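Glia-derived nexin (Homo sapiens, PDB 4DY0) inhibits serine proteases such as thrombin, trypsin and urokinase, binds heparin, and promotes neurite extension by blocking thrombin. Local coordinates at residues A136-E141 with V165-F170. Numbering follows the deposited sequence.
Sequences AWVKNE and VNAVYF
Val138 directs its CB at strand 165-170, and its rotamer, with CG1 anti to the backbone N (chi1 -180°) and CG2 anti to the carbonyl carbon, turns CG1 toward CB of Ala167 and CG2 toward CG1 of Val165. This is the serpin packing of helix F, residues 127-141, on a face of sheet A. Strand 162-170, strand 3A of that sheet, runs between antiparallel strand 90-97 and parallel strand 319-328; its direct pairing with the latter marks the native inhibitor, in which the gap that would admit a cleaved reactive loop is still closed. The axes of the two segments approach to 9.9 Å. Their N-to-C directions diverge by 31°. The nearest CA atoms, 7.3 Å apart, are those of Val138 and Ala167, which puts these two residues in register. CG1 of Val138 meets CB of Ala167 at 4.0 Å, while its CG2 is 4.3 Å from CG1 of Val165. No hydrogen bond crosses between the segments, and all four touching residues are buried, so the evidence is for purely apolar packing. Asn166 points to the opposite face, where its side-chain amide is hydrogen-bonded to Asn93 and Gln322. In Trp137, CG anti to the backbone N (chi1 174°) carries the indole from a CB that does not face the strand until CZ3 lies 4.4 Å from CG1 of Val165, which meets the ring at its edge, near the plane. The ring packs edge-to-face with Phe96, and CB of Glu141 sits over the centre of one indole face, 4.1 Å above its plane.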
ATOM      1  N   ALA A 136       6.461  15.506  12.204  1.00 47.37           N
ATOM      2  CA  ALA A 136       5.565  16.657  12.214  1.00 50.35           C
ATOM      3  C   ALA A 136       4.916  16.865  10.845  1.00 51.65           C
ATOM      4  O   ALA A 136       3.738  17.214  10.749  1.00 51.55           O
ATOM      5  CB  ALA A 136       6.315  17.914  12.645  1.00 50.35           C
ATOM      6  N   TRP A 137       5.688  16.647   9.785  1.00 51.20           N
ATOM      7  CA  TRP A 137       5.178  16.842   8.433  1.00 50.10           C
ATOM      8  C   TRP A 137       4.185  15.744   8.032  1.00 48.43           C
ATOM      9  O   TRP A 137       3.140  16.026   7.440  1.00 48.50           O
ATOM     10  CB  TRP A 137       6.325  16.939   7.422  1.00 48.90           C
ATOM     11  CG  TRP A 137       5.850  16.995   6.003  1.00 53.79           C
ATOM     12  CD1 TRP A 137       5.470  18.107   5.304  1.00 56.80           C
ATOM     13  CD2 TRP A 137       5.687  15.885   5.110  1.00 50.48           C
ATOM     14  NE1 TRP A 137       5.085  17.758   4.030  1.00 60.03           N
ATOM     15  CE2 TRP A 137       5.210  16.401   3.886  1.00 54.92           C
ATOM     16  CE3 TRP A 137       5.899  14.508   5.227  1.00 49.82           C
ATOM     17  CZ2 TRP A 137       4.942  15.587   2.788  1.00 55.08           C
ATOM     18  CZ3 TRP A 137       5.634  13.700   4.135  1.00 50.78           C
ATOM     19  CH2 TRP A 137       5.161  14.242   2.931  1.00 54.45           C
ATOM     20  N   VAL A 138       4.505  14.496   8.359  1.00 45.85           N
ATOM     21  CA  VAL A 138       3.603  13.395   8.037  1.00 45.79           C
ATOM     22  C   VAL A 138       2.272  13.577   8.760  1.00 46.95           C
ATOM     23  O   VAL A 138       1.208  13.545   8.140  1.00 47.63           O
ATOM     24  CB  VAL A 138       4.203  12.026   8.399  1.00 47.05           C
ATOM     25  CG1 VAL A 138       3.228  10.915   8.038  1.00 48.92           C
ATOM     26  CG2 VAL A 138       5.525  11.822   7.686  1.00 45.13           C
ATOM     27  N   LYS A 139       2.342  13.774  10.074  1.00 47.71           N
ATOM     28  CA  LYS A 139       1.152  14.018  10.883  1.00 51.19           C
ATOM     29  C   LYS A 139       0.315  15.150  10.300  1.00 54.41           C
ATOM     30  O   LYS A 139      -0.898  15.015  10.129  1.00 57.30           O
ATOM     31  CB  LYS A 139       1.540  14.354  12.326  1.00 52.46           C
ATOM     32  N   ASN A 140       0.966  16.266   9.993  1.00 54.54           N
ATOM     33  CA  ASN A 140       0.269  17.422   9.442  1.00 57.53           C
ATOM     34  C   ASN A 140      -0.280  17.147   8.045  1.00 54.86           C
ATOM     35  O   ASN A 140      -1.328  17.665   7.667  1.00 53.51           O
ATOM     36  CB  ASN A 140       1.197  18.640   9.413  1.00 62.73           C
ATOM     37  CG  ASN A 140       0.518  19.879   8.858  1.00 70.27           C
ATOM     38  OD1 ASN A 140      -0.657  20.134   9.129  1.00 71.39           O
ATOM     39  ND2 ASN A 140       1.259  20.658   8.081  1.00 73.27           N
ATOM     40  N   GLU A 141       0.432  16.316   7.292  1.00 55.16           N
ATOM     41  CA  GLU A 141       0.078  16.040   5.905  1.00 55.44           C
ATOM     42  C   GLU A 141      -0.946  14.907   5.782  1.00 55.23           C
ATOM     43  O   GLU A 141      -1.496  14.672   4.703  1.00 54.69           O
ATOM     44  CB  GLU A 141       1.342  15.706   5.109  1.00 57.61           C
ATOM     45  CG  GLU A 141       1.265  16.013   3.620  1.00 66.80           C
ATOM     46  CD  GLU A 141       1.414  17.494   3.313  1.00 77.26           C
ATOM     47  OE1 GLU A 141       0.763  18.314   3.992  1.00 80.51           O
ATOM     48  OE2 GLU A 141       2.179  17.837   2.385  1.00 83.95           O
ATOM     49  N   VAL A 165       9.722   9.250   1.724  1.00 30.71           N
ATOM     50  CA  VAL A 165       8.586   8.883   2.552  1.00 30.48           C
ATOM     51  C   VAL A 165       7.289   8.818   1.761  1.00 30.62           C
ATOM     52  O   VAL A 165       6.947   9.743   1.026  1.00 32.46           O
ATOM     53  CB  VAL A 165       8.407   9.850   3.723  1.00 32.36           C
ATOM     54  CG1 VAL A 165       7.120   9.536   4.458  1.00 31.42           C
ATOM     55  CG2 VAL A 165       9.590   9.752   4.663  1.00 33.64           C
ATOM     56  N   ASN A 166       6.575   7.708   1.916  1.00 33.75           N
ATOM     57  CA  ASN A 166       5.235   7.552   1.360  1.00 31.12           C
ATOM     58  C   ASN A 166       4.259   7.128   2.449  1.00 31.01           C
ATOM     59  O   ASN A 166       4.416   6.061   3.043  1.00 30.44           O
ATOM     60  CB  ASN A 166       5.227   6.512   0.244  1.00 30.92           C
ATOM     61  CG  ASN A 166       3.826   6.201  -0.246  1.00 32.15           C
ATOM     62  OD1 ASN A 166       3.428   5.040  -0.333  1.00 33.79           O
ATOM     63  ND2 ASN A 166       3.066   7.242  -0.556  1.00 31.83           N
ATOM     64  N   ALA A 167       3.257   7.964   2.709  1.00 32.51           N
ATOM     65  CA  ALA A 167       2.269   7.676   3.744  1.00 30.05           C
ATOM     66  C   ALA A 167       0.863   7.688   3.168  1.00 31.13           C
ATOM     67  O   ALA A 167       0.476   8.630   2.475  1.00 34.94           O
ATOM     68  CB  ALA A 167       2.383   8.677   4.876  1.00 32.54           C
ATOM     69  N   VAL A 168       0.100   6.638   3.456  1.00 29.64           N
ATOM     70  CA  VAL A 168      -1.263   6.519   2.941  1.00 30.57           C
ATOM     71  C   VAL A 168      -2.267   6.228   4.060  1.00 29.30           C
ATOM     72  O   VAL A 168      -2.055   5.326   4.873  1.00 26.06           O
ATOM     73  CB  VAL A 168      -1.371   5.415   1.868  1.00 29.22           C
ATOM     74  CG1 VAL A 168      -2.737   5.466   1.196  1.00 31.33           C
ATOM     75  CG2 VAL A 168      -0.267   5.563   0.836  1.00 32.25           C
ATOM     76  N   TYR A 169      -3.352   6.999   4.102  1.00 30.17           N
ATOM     77  CA  TYR A 169      -4.416   6.772   5.081  1.00 30.21           C
ATOM     78  C   TYR A 169      -5.764   6.688   4.393  1.00 31.77           C
ATOM     79  O   TYR A 169      -5.997   7.367   3.396  1.00 34.82           O
ATOM     80  CB  TYR A 169      -4.461   7.874   6.146  1.00 33.33           C
ATOM     81  CG  TYR A 169      -5.682   7.758   7.034  1.00 35.16           C
ATOM     82  CD1 TYR A 169      -5.670   6.940   8.158  1.00 37.27           C
ATOM     83  CD2 TYR A 169      -6.856   8.436   6.731  1.00 37.61           C
ATOM     84  CE1 TYR A 169      -6.787   6.813   8.964  1.00 38.39           C
ATOM     85  CE2 TYR A 169      -7.983   8.318   7.534  1.00 38.37           C
ATOM     86  CZ  TYR A 169      -7.941   7.504   8.648  1.00 40.13           C
ATOM     87  OH  TYR A 169      -9.051   7.375   9.452  1.00 45.41           O
ATOM     88  N   PHE A 170      -6.658   5.864   4.933  1.00 31.13           N
ATOM     89  CA  PHE A 170      -7.985   5.713   4.355  1.00 30.78           C
ATOM     90  C   PHE A 170      -8.986   5.147   5.366  1.00 32.55           C
ATOM     91  O   PHE A 170      -8.623   4.371   6.258  1.00 32.66           O
ATOM     92  CB  PHE A 170      -7.910   4.829   3.104  1.00 30.77           C
ATOM     93  CG  PHE A 170      -9.242   4.562   2.458  1.00 30.40           C
ATOM     94  CD1 PHE A 170      -9.820   5.498   1.616  1.00 33.07           C
ATOM     95  CD2 PHE A 170      -9.909   3.370   2.682  1.00 30.62           C
ATOM     96  CE1 PHE A 170     -11.049   5.254   1.017  1.00 33.32           C
ATOM     97  CE2 PHE A 170     -11.139   3.118   2.087  1.00 32.47           C
ATOM     98  CZ  PHE A 170     -11.707   4.062   1.252  1.00 32.49           C
TER